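Side-chain contacts in putative uncharacterized protein (Ustilago maydis, PDB 4GNX), which binds single-stranded DNA as a subunit of replication protein A, probably through successive OB folds, the last of which carries a zinc-binding insertion: residues S42-D47 and S89-E94; A270-I275 and M399-C404; N321-N326 and D334-T339. One frame throughout, in Å; residues are numbered along the deposited sequence.

Contact 1. Residues S42-D47 and S89-E94; sequences SVNLLD and SNLQNE
In an OB fold, Asn44 on the second strand, 39-46, meets Asn90 and Leu91 in the loop joining strands 80-83 and 95-99, which probably corresponds to the L45 loop of OB folds. The two backbones keep well apart, 8.8 Å between Asn44 CA and Leu91 CA, so side chains alone bridge them. Asn44 reaches out from the strand, its CG anti to the carbonyl carbon (chi1 -79°), and presents its amide nitrogen to the loop. ND2 of Asn44 donates a weak hydrogen bond to OD1 of Asn90, 3.4 Å long and bent to 145° at the hydrogen. The side chains come from opposite directions, and their amide planes are nearly coplanar, 21° apart. Leu91 supplies the apolar half: its CG lies 4.0 Å from Asn44 ND2, and its CD1 is 4.1 Å from Asn44 CG, so the leucine branch abuts the same amide. Asn44 also packs on Ser24 and Lys53 of the two flanking strands. The nearest atom of bound nucleic acid is about 5 Å from the nearest atom of the contact, consistent with a loop that borders the DNA-binding groove. An ST turn shapes the loop at this point: Leu91 N donates to Ser89 OG over 3.3 Å.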
ATOM      1  N   SER C  42       1.394  20.400  17.428  1.00 39.95           N
ATOM      2  CA  SER C  42       2.637  19.715  17.601  1.00 38.26           C
ATOM      3  C   SER C  42       3.749  20.394  16.865  1.00 38.40           C
ATOM      4  O   SER C  42       3.549  21.157  15.930  1.00 40.04           O
ATOM      5  CB  SER C  42       2.527  18.275  17.124  1.00 37.74           C
ATOM      6  OG  SER C  42       2.375  18.243  15.722  1.00 38.18           O
ATOM      7  N   VAL C  43       4.945  20.063  17.296  1.00 37.75           N
ATOM      8  CA  VAL C  43       6.143  20.668  16.803  1.00 38.51           C
ATOM      9  C   VAL C  43       7.155  19.551  16.601  1.00 37.22           C
ATOM     10  O   VAL C  43       7.146  18.550  17.342  1.00 36.45           O
ATOM     11  CB  VAL C  43       6.636  21.661  17.865  1.00 39.98           C
ATOM     12  CG1 VAL C  43       8.103  21.444  18.217  1.00 40.04           C
ATOM     13  CG2 VAL C  43       6.336  23.092  17.446  1.00 42.29           C
ATOM     14  N   ASN C  44       8.002  19.691  15.593  1.00 37.50           N
ATOM     15  CA  ASN C  44       9.104  18.764  15.442  1.00 37.52           C
ATOM     16  C   ASN C  44      10.377  19.451  15.891  1.00 40.09           C
ATOM     17  O   ASN C  44      10.542  20.662  15.693  1.00 43.85           O
ATOM     18  CB  ASN C  44       9.210  18.219  14.011  1.00 38.44           C
ATOM     19  CG  ASN C  44       8.208  17.099  13.722  1.00 38.56           C
ATOM     20  OD1 ASN C  44       7.340  16.787  14.537  1.00 37.92           O
ATOM     21  ND2 ASN C  44       8.324  16.491  12.545  1.00 40.66           N
ATOM     22  N   LEU C  45      11.267  18.680  16.512  1.00 39.70           N
ATOM     23  CA  LEU C  45      12.484  19.220  17.130  1.00 40.68           C
ATOM     24  C   LEU C  45      13.732  18.467  16.695  1.00 41.79           C
ATOM     25  O   LEU C  45      13.703  17.245  16.534  1.00 40.17           O
ATOM     26  CB  LEU C  45      12.369  19.152  18.650  1.00 38.72           C
ATOM     27  CG  LEU C  45      11.180  19.867  19.264  1.00 37.42           C
ATOM     28  CD1 LEU C  45      11.011  19.391  20.681  1.00 36.55           C
ATOM     29  CD2 LEU C  45      11.423  21.361  19.227  1.00 40.41           C
ATOM     30  N   LEU C  46      14.825  19.206  16.550  1.00 44.20           N
ATOM     31  CA  LEU C  46      16.070  18.677  16.019  1.00 46.90           C
ATOM     32  C   LEU C  46      17.295  19.122  16.821  1.00 50.61           C
ATOM     33  O   LEU C  46      17.397  20.287  17.223  1.00 52.04           O
ATOM     34  CB  LEU C  46      16.241  19.151  14.575  1.00 49.35           C
ATOM     35  CG  LEU C  46      17.634  18.987  13.955  1.00 52.35           C
ATOM     36  CD1 LEU C  46      17.829  17.556  13.452  1.00 51.44           C
ATOM     37  CD2 LEU C  46      17.854  20.015  12.853  1.00 55.39           C
ATOM     38  N   ASP C  47      18.221  18.191  17.037  1.00 52.59           N
ATOM     39  CA  ASP C  47      19.564  18.538  17.488  1.00 58.99           C
ATOM     40  C   ASP C  47      20.624  17.602  16.886  1.00 62.91           C
ATOM     41  O   ASP C  47      20.314  16.789  16.002  1.00 62.31           O
ATOM     42  CB  ASP C  47      19.650  18.633  19.030  1.00 59.39           C
ATOM     43  CG  ASP C  47      19.524  17.277  19.742  1.00 57.72           C
ATOM     44  OD1 ASP C  47      19.645  16.212  19.105  1.00 59.08           O
ATOM     45  OD2 ASP C  47      19.314  17.281  20.970  1.00 56.46           O
ATOM     46  N   SER C  89       2.948  10.796  12.355  1.00 42.63           N
ATOM     47  CA  SER C  89       4.294  11.356  12.359  1.00 39.94           C
ATOM     48  C   SER C  89       5.164  10.778  11.261  1.00 41.96           C
ATOM     49  O   SER C  89       5.009   9.622  10.857  1.00 45.83           O
ATOM     50  CB  SER C  89       4.958  11.154  13.717  1.00 36.71           C
ATOM     51  OG  SER C  89       6.267  11.706  13.744  1.00 35.30           O
ATOM     52  N   ASN C  90       6.085  11.598  10.783  1.00 41.21           N
ATOM     53  CA  ASN C  90       7.030  11.183   9.765  1.00 43.35           C
ATOM     54  C   ASN C  90       8.330  10.621  10.361  1.00 41.20           C
ATOM     55  O   ASN C  90       9.027   9.836   9.711  1.00 42.36           O
ATOM     56  CB  ASN C  90       7.313  12.364   8.847  1.00 45.38           C
ATOM     57  CG  ASN C  90       7.672  13.624   9.617  1.00 43.96           C
ATOM     58  OD1 ASN C  90       7.347  13.768  10.808  1.00 42.74           O
ATOM     59  ND2 ASN C  90       8.342  14.546   8.944  1.00 44.44           N
ATOM     60  N   LEU C  91       8.616  11.005  11.599  1.00 38.69           N
ATOM     61  CA  LEU C  91       9.816  10.574  12.314  1.00 39.82           C
ATOM     62  C   LEU C  91       9.851   9.078  12.678  1.00 41.96           C
ATOM     63  O   LEU C  91       8.808   8.450  12.839  1.00 42.00           O
ATOM     64  CB  LEU C  91       9.973  11.414  13.582  1.00 37.79           C
ATOM     65  CG  LEU C  91       9.955  12.948  13.444  1.00 37.36           C
ATOM     66  CD1 LEU C  91      10.171  13.671  14.779  1.00 35.34           C
ATOM     67  CD2 LEU C  91      10.964  13.423  12.402  1.00 38.45           C
ATOM     68  N   GLN C  92      11.050   8.515  12.814  1.00 45.22           N
ATOM     69  CA  GLN C  92      11.195   7.090  13.210  1.00 48.04           C
ATOM     70  C   GLN C  92      11.274   6.865  14.723  1.00 44.84           C
ATOM     71  O   GLN C  92      11.230   5.735  15.178  1.00 45.44           O
ATOM     72  CB  GLN C  92      12.441   6.452  12.573  1.00 52.88           C
ATOM     73  CG  GLN C  92      12.468   6.440  11.061  1.00 58.76           C
ATOM     74  CD  GLN C  92      11.539   5.406  10.473  1.00 64.38           C
ATOM     75  OE1 GLN C  92      10.333   5.421  10.734  1.00 66.46           O
ATOM     76  NE2 GLN C  92      12.092   4.508   9.657  1.00 68.24           N
ATOM     77  N   ASN C  93      11.401   7.935  15.498  1.00 42.51           N
ATOM     78  CA  ASN C  93      11.617   7.822  16.934  1.00 40.24           C
ATOM     79  C   ASN C  93      10.589   6.971  17.643  1.00 40.13           C
ATOM     80  O   ASN C  93       9.394   7.119  17.462  1.00 39.18           O
ATOM     81  CB  ASN C  93      11.678   9.204  17.576  1.00 39.30           C
ATOM     82  CG  ASN C  93      12.424   9.212  18.898  1.00 41.24           C
ATOM     83  OD1 ASN C  93      12.470   8.208  19.641  1.00 41.20           O
ATOM     84  ND2 ASN C  93      13.002  10.372  19.222  1.00 41.76           N
ATOM     85  N   GLU C  94      11.101   6.065  18.454  1.00 42.87           N
ATOM     86  CA  GLU C  94      10.339   5.266  19.408  1.00 43.07           C
ATOM     87  C   GLU C  94       9.547   6.123  20.417  1.00 41.12           C
ATOM     88  O   GLU C  94       8.438   5.763  20.822  1.00 41.43           O
ATOM     89  CB  GLU C  94      11.349   4.401  20.150  1.00 45.98           C
ATOM     90  CG  GLU C  94      10.785   3.335  21.067  1.00 50.54           C
ATOM     91  CD  GLU C  94      11.828   2.814  22.043  1.00 52.73           C
ATOM     92  OE1 GLU C  94      11.640   1.689  22.560  1.00 56.11           O
ATOM     93  OE2 GLU C  94      12.832   3.532  22.291  1.00 50.76           O
TER

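Contact 2. Residues A270-I275 and M399-C404; sequences AERRTI and MYMFNC
Met401, on strand 398-411 of the C-terminal OB fold, meets Arg272 of the loop between helices 229-242 and 275-280. The thioether SD of Met401 lies 4.1 Å from NH1 of Arg272. Each side chain is bent at chi2 and chi3, and the two cross at about a right angle, NH1 and SD being the atoms that come nearest. Two residues further along the strand, the Asn403 side chain, with CG anti to its backbone N (chi1 -168°), carries its amide end against the methyl group of Ala270; no polar bond joins the two segments. Beyond this first shell, Arg272 finds its stronger partner in Glu435 of helix 429-441, a salt bridge through NH2, although Arg295 brings a like charge close. Asn293 of strand 290-310 ties both sides together: its backbone bonds to Glu271 and Arg273, while Arg272 and Met401 both pack on it. The neighbouring Glu271 touches a thymine base of the bound DNA, so the loop borders the nucleic acid as well as the barrel. At the end of this loop, Thr274 is the N-cap of helix 275-280, its side chain capping a backbone N of the helix and its own N donating to OE1 of Gln277.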
ATOM      1  N   ALA C 270      -6.155   9.791  -9.481  1.00 68.53           N
ATOM      2  CA  ALA C 270      -6.502   8.405  -9.179  1.00 63.03           C
ATOM      3  C   ALA C 270      -5.727   7.906  -7.958  1.00 60.64           C
ATOM      4  O   ALA C 270      -4.953   6.955  -8.056  1.00 60.23           O
ATOM      5  CB  ALA C 270      -6.278   7.490 -10.382  1.00 60.01           C
ATOM      6  N   GLU C 271      -5.951   8.555  -6.815  1.00 59.77           N
ATOM      7  CA  GLU C 271      -5.410   8.102  -5.531  1.00 58.38           C
ATOM      8  C   GLU C 271      -5.818   6.649  -5.238  1.00 54.64           C
ATOM      9  O   GLU C 271      -6.919   6.222  -5.638  1.00 52.51           O
ATOM     10  CB  GLU C 271      -5.916   9.014  -4.413  1.00 60.49           C
ATOM     11  CG  GLU C 271      -5.376  10.437  -4.457  1.00 64.64           C
ATOM     12  CD  GLU C 271      -3.954  10.536  -3.933  1.00 67.61           C
ATOM     13  OE1 GLU C 271      -3.420   9.504  -3.418  1.00 66.85           O
ATOM     14  OE2 GLU C 271      -3.372  11.650  -4.036  1.00 69.12           O
ATOM     15  N   ARG C 272      -4.940   5.885  -4.569  1.00 51.22           N
ATOM     16  CA  ARG C 272      -5.313   4.525  -4.175  1.00 48.06           C
ATOM     17  C   ARG C 272      -6.435   4.557  -3.138  1.00 46.07           C
ATOM     18  O   ARG C 272      -6.444   5.401  -2.246  1.00 48.09           O
ATOM     19  CB  ARG C 272      -4.133   3.693  -3.665  1.00 48.59           C
ATOM     20  CG  ARG C 272      -4.162   2.270  -4.233  1.00 49.29           C
ATOM     21  CD  ARG C 272      -3.843   1.154  -3.233  1.00 51.11           C
ATOM     22  NE  ARG C 272      -2.421   0.905  -2.938  1.00 52.46           N
ATOM     23  CZ  ARG C 272      -1.375   1.308  -3.667  1.00 58.00           C
ATOM     24  NH1 ARG C 272      -1.520   1.996  -4.796  1.00 60.97           N
ATOM     25  NH2 ARG C 272      -0.146   1.019  -3.259  1.00 61.39           N
ATOM     26  N   ARG C 273      -7.391   3.648  -3.282  1.00 42.81           N
ATOM     27  CA  ARG C 273      -8.557   3.594  -2.411  1.00 41.90           C
ATOM     28  C   ARG C 273      -8.895   2.148  -2.083  1.00 37.82           C
ATOM     29  O   ARG C 273      -8.459   1.237  -2.764  1.00 37.31           O
ATOM     30  CB  ARG C 273      -9.757   4.268  -3.095  1.00 44.99           C
ATOM     31  CG  ARG C 273      -9.647   5.778  -3.229  1.00 48.98           C
ATOM     32  CD  ARG C 273     -10.284   6.466  -2.039  1.00 52.70           C
ATOM     33  NE  ARG C 273      -9.841   7.850  -1.851  1.00 57.69           N
ATOM     34  CZ  ARG C 273      -9.088   8.264  -0.832  1.00 58.42           C
ATOM     35  NH1 ARG C 273      -8.691   7.395   0.095  1.00 55.84           N
ATOM     36  NH2 ARG C 273      -8.742   9.548  -0.734  1.00 60.77           N
ATOM     37  N   THR C 274      -9.651   1.926  -1.026  1.00 36.23           N
ATOM     38  CA  THR C 274     -10.235   0.610  -0.823  1.00 34.51           C
ATOM     39  C   THR C 274     -11.691   0.665  -1.303  1.00 35.07           C
ATOM     40  O   THR C 274     -12.274   1.746  -1.437  1.00 37.07           O
ATOM     41  CB  THR C 274     -10.158   0.151   0.646  1.00 33.23           C
ATOM     42  OG1 THR C 274     -11.091   0.907   1.439  1.00 34.35           O
ATOM     43  CG2 THR C 274      -8.746   0.342   1.175  1.00 31.71           C
ATOM     44  N   ILE C 275     -12.271  -0.499  -1.560  1.00 33.02           N
ATOM     45  CA  ILE C 275     -13.637  -0.589  -2.046  1.00 33.75           C
ATOM     46  C   ILE C 275     -14.626   0.126  -1.096  1.00 36.60           C
ATOM     47  O   ILE C 275     -15.597   0.783  -1.540  1.00 38.66           O
ATOM     48  CB  ILE C 275     -14.027  -2.061  -2.263  1.00 31.75           C
ATOM     49  CG1 ILE C 275     -13.194  -2.658  -3.403  1.00 30.09           C
ATOM     50  CG2 ILE C 275     -15.523  -2.206  -2.497  1.00 33.03           C
ATOM     51  CD1 ILE C 275     -13.196  -4.171  -3.451  1.00 28.88           C
ATOM     52  N   MET C 399      -4.930 -11.374  -8.522  1.00 35.21           N
ATOM     53  CA  MET C 399      -4.883 -10.051  -7.902  1.00 35.52           C
ATOM     54  C   MET C 399      -4.326  -8.953  -8.812  1.00 35.15           C
ATOM     55  O   MET C 399      -3.279  -9.123  -9.456  1.00 35.60           O
ATOM     56  CB  MET C 399      -4.053 -10.135  -6.630  1.00 38.06           C
ATOM     57  CG  MET C 399      -4.390  -9.073  -5.606  1.00 42.85           C
ATOM     58  SD  MET C 399      -3.639  -9.379  -3.996  1.00 50.19           S
ATOM     59  CE  MET C 399      -4.039 -11.124  -3.751  1.00 47.49           C
ATOM     60  N   TYR C 400      -5.012  -7.811  -8.849  1.00 34.48           N
ATOM     61  CA  TYR C 400      -4.610  -6.729  -9.761  1.00 36.63           C
ATOM     62  C   TYR C 400      -4.640  -5.363  -9.139  1.00 37.01           C
ATOM     63  O   TYR C 400      -5.451  -5.103  -8.256  1.00 36.62           O
ATOM     64  CB  TYR C 400      -5.521  -6.677 -11.003  1.00 37.30           C
ATOM     65  CG  TYR C 400      -5.481  -7.916 -11.839  1.00 36.90           C
ATOM     66  CD1 TYR C 400      -6.289  -9.003 -11.546  1.00 36.11           C
ATOM     67  CD2 TYR C 400      -4.618  -8.005 -12.896  1.00 39.10           C
ATOM     68  CE1 TYR C 400      -6.236 -10.149 -12.298  1.00 37.97           C
ATOM     69  CE2 TYR C 400      -4.554  -9.145 -13.664  1.00 41.12           C
ATOM     70  CZ  TYR C 400      -5.365 -10.212 -13.362  1.00 40.71           C
ATOM     71  OH  TYR C 400      -5.291 -11.335 -14.148  1.00 44.07           O
ATOM     72  N   MET C 401      -3.768  -4.487  -9.623  1.00 38.85           N
ATOM     73  CA  MET C 401      -3.983  -3.064  -9.466  1.00 40.39           C
ATOM     74  C   MET C 401      -4.926  -2.634 -10.565  1.00 41.00           C
ATOM     75  O   MET C 401      -4.660  -2.866 -11.739  1.00 44.10           O
ATOM     76  CB  MET C 401      -2.684  -2.278  -9.547  1.00 43.69           C
ATOM     77  CG  MET C 401      -2.059  -1.955  -8.187  1.00 47.40           C
ATOM     78  SD  MET C 401      -3.114  -1.022  -7.041  1.00 49.93           S
ATOM     79  CE  MET C 401      -3.842   0.178  -8.160  1.00 51.36           C
ATOM     80  N   PHE C 402      -6.041  -2.032 -10.182  1.00 39.02           N
ATOM     81  CA  PHE C 402      -7.031  -1.579 -11.144  1.00 39.10           C
ATOM     82  C   PHE C 402      -7.104  -0.064 -11.188  1.00 40.34           C
ATOM     83  O   PHE C 402      -7.292   0.598 -10.173  1.00 39.77           O
ATOM     84  CB  PHE C 402      -8.421  -2.099 -10.766  1.00 37.81           C
ATOM     85  CG  PHE C 402      -8.599  -3.570 -10.929  1.00 35.77           C
ATOM     86  CD1 PHE C 402      -8.729  -4.384  -9.814  1.00 34.10           C
ATOM     87  CD2 PHE C 402      -8.679  -4.139 -12.193  1.00 36.30           C
ATOM     88  CE1 PHE C 402      -8.906  -5.750  -9.947  1.00 33.64           C
ATOM     89  CE2 PHE C 402      -8.859  -5.502 -12.341  1.00 35.95           C
ATOM     90  CZ  PHE C 402      -8.977  -6.311 -11.215  1.00 34.97           C
ATOM     91  N   ASN C 403      -6.974   0.481 -12.377  1.00 43.47           N
ATOM     92  CA  ASN C 403      -7.147   1.900 -12.565  1.00 46.78           C
ATOM     93  C   ASN C 403      -8.527   2.135 -13.149  1.00 46.42           C
ATOM     94  O   ASN C 403      -8.873   1.600 -14.204  1.00 45.57           O
ATOM     95  CB  ASN C 403      -6.059   2.451 -13.485  1.00 52.07           C
ATOM     96  CG  ASN C 403      -6.022   3.957 -13.482  1.00 58.83           C
ATOM     97  OD1 ASN C 403      -6.286   4.576 -12.453  1.00 63.58           O
ATOM     98  ND2 ASN C 403      -5.715   4.562 -14.630  1.00 61.62           N
ATOM     99  N   CYS C 404      -9.327   2.929 -12.457  1.00 47.07           N
ATOM    100  CA  CYS C 404     -10.726   3.061 -12.825  1.00 48.78           C
ATOM    101  C   CYS C 404     -11.235   4.476 -12.894  1.00 52.89           C
ATOM    102  O   CYS C 404     -10.720   5.383 -12.234  1.00 54.01           O
ATOM    103  CB  CYS C 404     -11.619   2.326 -11.830  1.00 46.62           C
ATOM    104  SG  CYS C 404     -11.072   0.678 -11.389  1.00 43.85           S
TER

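Contact 3. Residues N321-N326 and D334-T339; sequences NLDHEN and DRSYAT
Asp323 and Ser336 face each other, 8.1 Å apart between their CA atoms, across a small three-stranded antiparallel sheet in which strands 321-322 and 335-337 lie outermost and strand 328-330 runs between them. Both side chains leave the backbone toward the other segment and meet over the middle strand. Ser336 OG donates a hydrogen bond to OD2 of Asp323, 3.0 Å long. The hydroxyl reaches that oxygen on its anti side and stands 26° out of the carboxylate plane. With CG placed between its backbone N and carbonyl carbon (chi1 63°), the aspartate can turn one oxygen toward the serine while the other serves its own turn. That second oxygen, OD1, accepts from the backbone N of Asn327, so each carboxylate oxygen has a hydrogen-bond partner, which should restrain its rotation. The turn itself, Asp323 to Asn326, is type I, closed by a weak bond from Asn326 N to Asp323 O of 3.3 Å. Arg329 of the middle strand packs beside both Asp323 and Ser336. Arg329 also makes a salt bridge to OD1 of Asp334. Asp334 and Arg335 together face Cys330 in a G1 beta bulge at the start of the last strand. On that strand, the Arg335 guanidinium turns its edge to the Tyr337 ring, with NH1 above one face and toward the rim, while Tyr337 OH bonds to Ser313. The Ser336 side chain stays about 10 Å from the zinc ion, which sits among Cys311, Cys316, Cys330 and Cys333. A small antiparallel sheet beside a four-cysteine zinc site is consistent with a zinc ribbon, as in the C-terminal OB domain of the large replication protein A subunit.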
ATOM      1  N   ASN C 321     -25.274  -7.390 -36.391  1.00 51.17           N
ATOM      2  CA  ASN C 321     -26.324  -8.408 -36.293  1.00 50.18           C
ATOM      3  C   ASN C 321     -26.526  -9.133 -37.595  1.00 50.55           C
ATOM      4  O   ASN C 321     -26.198  -8.616 -38.663  1.00 51.69           O
ATOM      5  CB  ASN C 321     -27.641  -7.799 -35.852  1.00 52.55           C
ATOM      6  CG  ASN C 321     -27.538  -7.139 -34.501  1.00 54.83           C
ATOM      7  OD1 ASN C 321     -27.551  -7.805 -33.452  1.00 55.65           O
ATOM      8  ND2 ASN C 321     -27.408  -5.820 -34.511  1.00 56.24           N
ATOM      9  N   LEU C 322     -27.061 -10.343 -37.491  1.00 50.75           N
ATOM     10  CA  LEU C 322     -27.433 -11.134 -38.649  1.00 51.82           C
ATOM     11  C   LEU C 322     -28.460 -10.398 -39.492  1.00 56.04           C
ATOM     12  O   LEU C 322     -29.460  -9.919 -38.952  1.00 58.32           O
ATOM     13  CB  LEU C 322     -28.021 -12.459 -38.197  1.00 51.10           C
ATOM     14  CG  LEU C 322     -26.983 -13.462 -37.725  1.00 48.80           C
ATOM     15  CD1 LEU C 322     -27.701 -14.694 -37.207  1.00 49.14           C
ATOM     16  CD2 LEU C 322     -26.034 -13.802 -38.865  1.00 48.35           C
ATOM     17  N   ASP C 323     -28.200 -10.298 -40.803  1.00 57.37           N
ATOM     18  CA  ASP C 323     -29.139  -9.701 -41.761  1.00 60.05           C
ATOM     19  C   ASP C 323     -30.046 -10.784 -42.370  1.00 61.99           C
ATOM     20  O   ASP C 323     -30.126 -11.888 -41.838  1.00 61.13           O
ATOM     21  CB  ASP C 323     -28.390  -8.901 -42.836  1.00 61.53           C
ATOM     22  CG  ASP C 323     -27.483  -9.762 -43.695  1.00 61.26           C
ATOM     23  OD1 ASP C 323     -27.678 -10.993 -43.745  1.00 60.49           O
ATOM     24  OD2 ASP C 323     -26.577  -9.200 -44.343  1.00 63.03           O
ATOM     25  N   HIS C 324     -30.725 -10.491 -43.474  1.00 65.87           N
ATOM     26  CA  HIS C 324     -31.648 -11.479 -44.041  1.00 67.93           C
ATOM     27  C   HIS C 324     -30.968 -12.552 -44.857  1.00 66.79           C
ATOM     28  O   HIS C 324     -31.512 -13.644 -45.015  1.00 67.49           O
ATOM     29  CB  HIS C 324     -32.762 -10.804 -44.821  1.00 73.67           C
ATOM     30  CG  HIS C 324     -33.772 -10.087 -43.952  1.00 76.37           C
ATOM     31  ND1 HIS C 324     -35.101 -10.178 -44.161  1.00 81.98           N
ATOM     32  CD2 HIS C 324     -33.603  -9.243 -42.853  1.00 74.87           C
ATOM     33  CE1 HIS C 324     -35.750  -9.432 -43.245  1.00 83.90           C
ATOM     34  NE2 HIS C 324     -34.833  -8.862 -42.444  1.00 79.22           N
ATOM     35  N   GLU C 325     -29.775 -12.252 -45.373  1.00 65.70           N
ATOM     36  CA  GLU C 325     -28.935 -13.239 -46.059  1.00 64.45           C
ATOM     37  C   GLU C 325     -27.986 -13.902 -45.075  1.00 59.62           C
ATOM     38  O   GLU C 325     -26.942 -14.415 -45.467  1.00 59.52           O
ATOM     39  CB  GLU C 325     -28.140 -12.594 -47.204  1.00 67.30           C
ATOM     40  CG  GLU C 325     -28.773 -12.745 -48.575  1.00 72.83           C
ATOM     41  CD  GLU C 325     -30.094 -12.007 -48.697  1.00 77.96           C
ATOM     42  OE1 GLU C 325     -30.353 -11.155 -47.821  1.00 77.55           O
ATOM     43  OE2 GLU C 325     -30.872 -12.265 -49.661  1.00 82.49           O
ATOM     44  N   ASN C 326     -28.361 -13.882 -43.798  1.00 57.40           N
ATOM     45  CA  ASN C 326     -27.590 -14.494 -42.689  1.00 54.05           C
ATOM     46  C   ASN C 326     -26.152 -14.033 -42.565  1.00 53.29           C
ATOM     47  O   ASN C 326     -25.297 -14.747 -42.043  1.00 54.55           O
ATOM     48  CB  ASN C 326     -27.655 -16.030 -42.709  1.00 53.01           C
ATOM     49  CG  ASN C 326     -29.056 -16.556 -42.486  1.00 53.33           C
ATOM     50  OD1 ASN C 326     -29.776 -16.122 -41.579  1.00 52.13           O
ATOM     51  ND2 ASN C 326     -29.456 -17.498 -43.329  1.00 55.40           N
ATOM     52  N   ASP C 334     -22.322   0.380 -42.680  1.00 92.19           N
ATOM     53  CA  ASP C 334     -23.309   0.038 -43.713  1.00 91.05           C
ATOM     54  C   ASP C 334     -22.760  -1.024 -44.677  1.00 88.92           C
ATOM     55  O   ASP C 334     -22.424  -0.729 -45.820  1.00 93.41           O
ATOM     56  CB  ASP C 334     -23.753   1.315 -44.444  1.00 97.30           C
ATOM     57  CG  ASP C 334     -24.871   1.077 -45.461  1.00101.33           C
ATOM     58  OD1 ASP C 334     -25.314  -0.078 -45.644  1.00 96.83           O
ATOM     59  OD2 ASP C 334     -25.304   2.068 -46.096  1.00109.35           O
ATOM     60  N   ARG C 335     -22.664  -2.258 -44.185  1.00 81.65           N
ATOM     61  CA  ARG C 335     -22.064  -3.371 -44.923  1.00 78.85           C
ATOM     62  C   ARG C 335     -22.237  -4.671 -44.129  1.00 70.66           C
ATOM     63  O   ARG C 335     -22.816  -4.663 -43.041  1.00 65.86           O
ATOM     64  CB  ARG C 335     -20.580  -3.102 -45.180  1.00 81.73           C
ATOM     65  CG  ARG C 335     -19.986  -3.954 -46.277  1.00 84.40           C
ATOM     66  CD  ARG C 335     -18.481  -4.079 -46.139  1.00 86.46           C
ATOM     67  NE  ARG C 335     -17.986  -4.834 -47.281  1.00 90.64           N
ATOM     68  CZ  ARG C 335     -17.571  -6.094 -47.234  1.00 88.44           C
ATOM     69  NH1 ARG C 335     -17.548  -6.747 -46.082  1.00 82.04           N
ATOM     70  NH2 ARG C 335     -17.158  -6.692 -48.346  1.00 93.16           N
ATOM     71  N   SER C 336     -21.732  -5.774 -44.687  1.00 69.10           N
ATOM     72  CA  SER C 336     -21.864  -7.103 -44.102  1.00 64.77           C
ATOM     73  C   SER C 336     -20.639  -7.973 -44.335  1.00 66.24           C
ATOM     74  O   SER C 336     -20.000  -7.888 -45.378  1.00 70.19           O
ATOM     75  CB  SER C 336     -23.108  -7.828 -44.624  1.00 63.58           C
ATOM     76  OG  SER C 336     -24.297  -7.211 -44.165  1.00 63.22           O
ATOM     77  N   TYR C 337     -20.333  -8.813 -43.345  1.00 64.15           N
ATOM     78  CA  TYR C 337     -19.227  -9.757 -43.397  1.00 64.83           C
ATOM     79  C   TYR C 337     -19.735 -11.149 -43.009  1.00 62.29           C
ATOM     80  O   TYR C 337     -20.638 -11.280 -42.174  1.00 57.73           O
ATOM     81  CB  TYR C 337     -18.145  -9.327 -42.416  1.00 65.90           C
ATOM     82  CG  TYR C 337     -17.650  -7.909 -42.586  1.00 70.10           C
ATOM     83  CD1 TYR C 337     -18.335  -6.823 -42.023  1.00 69.11           C
ATOM     84  CD2 TYR C 337     -16.473  -7.653 -43.285  1.00 76.45           C
ATOM     85  CE1 TYR C 337     -17.863  -5.521 -42.174  1.00 73.59           C
ATOM     86  CE2 TYR C 337     -15.990  -6.362 -43.440  1.00 81.07           C
ATOM     87  CZ  TYR C 337     -16.682  -5.302 -42.888  1.00 80.12           C
ATOM     88  OH  TYR C 337     -16.176  -4.033 -43.067  1.00 86.30           O
ATOM     89  N   ALA C 338     -19.152 -12.185 -43.617  1.00 65.55           N
ATOM     90  CA  ALA C 338     -19.410 -13.578 -43.216  1.00 64.29           C
ATOM     91  C   ALA C 338     -19.005 -13.847 -41.761  1.00 64.26           C
ATOM     92  O   ALA C 338     -19.710 -14.558 -41.028  1.00 64.33           O
ATOM     93  CB  ALA C 338     -18.696 -14.546 -44.145  1.00 66.00           C
ATOM     94  N   THR C 339     -17.878 -13.266 -41.354  1.00 65.69           N
ATOM     95  CA  THR C 339     -17.311 -13.487 -40.033  1.00 65.34           C
ATOM     96  C   THR C 339     -17.429 -12.221 -39.187  1.00 62.90           C
ATOM     97  O   THR C 339     -17.119 -11.125 -39.673  1.00 64.30           O
ATOM     98  CB  THR C 339     -15.826 -13.890 -40.146  1.00 72.78           C
ATOM     99  OG1 THR C 339     -15.694 -14.969 -41.080  1.00 78.41           O
ATOM    100  CG2 THR C 339     -15.249 -14.322 -38.800  1.00 72.92           C
TER

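In the fold
Contacts 1 and 2 are partly buried and bring a loop against a barrel strand in two different OB folds; contact 3 lies on the surface and joins the turn after one outer strand of the zinc-bearing insertion to the other. It falls between the two halves of contact 2, yet their centres are 40 Å apart. Contacts 1 and 3 lie on opposite sides of the chain's centre. The chemistry follows the setting: a weak amide bond with leucine packing in contact 1, thioether and methyl packing with the charge satisfied outside in contact 2, and one serine-carboxylate bond in contact 3. All three come within about 4 to 5 Å of bound DNA, nearest atoms taken.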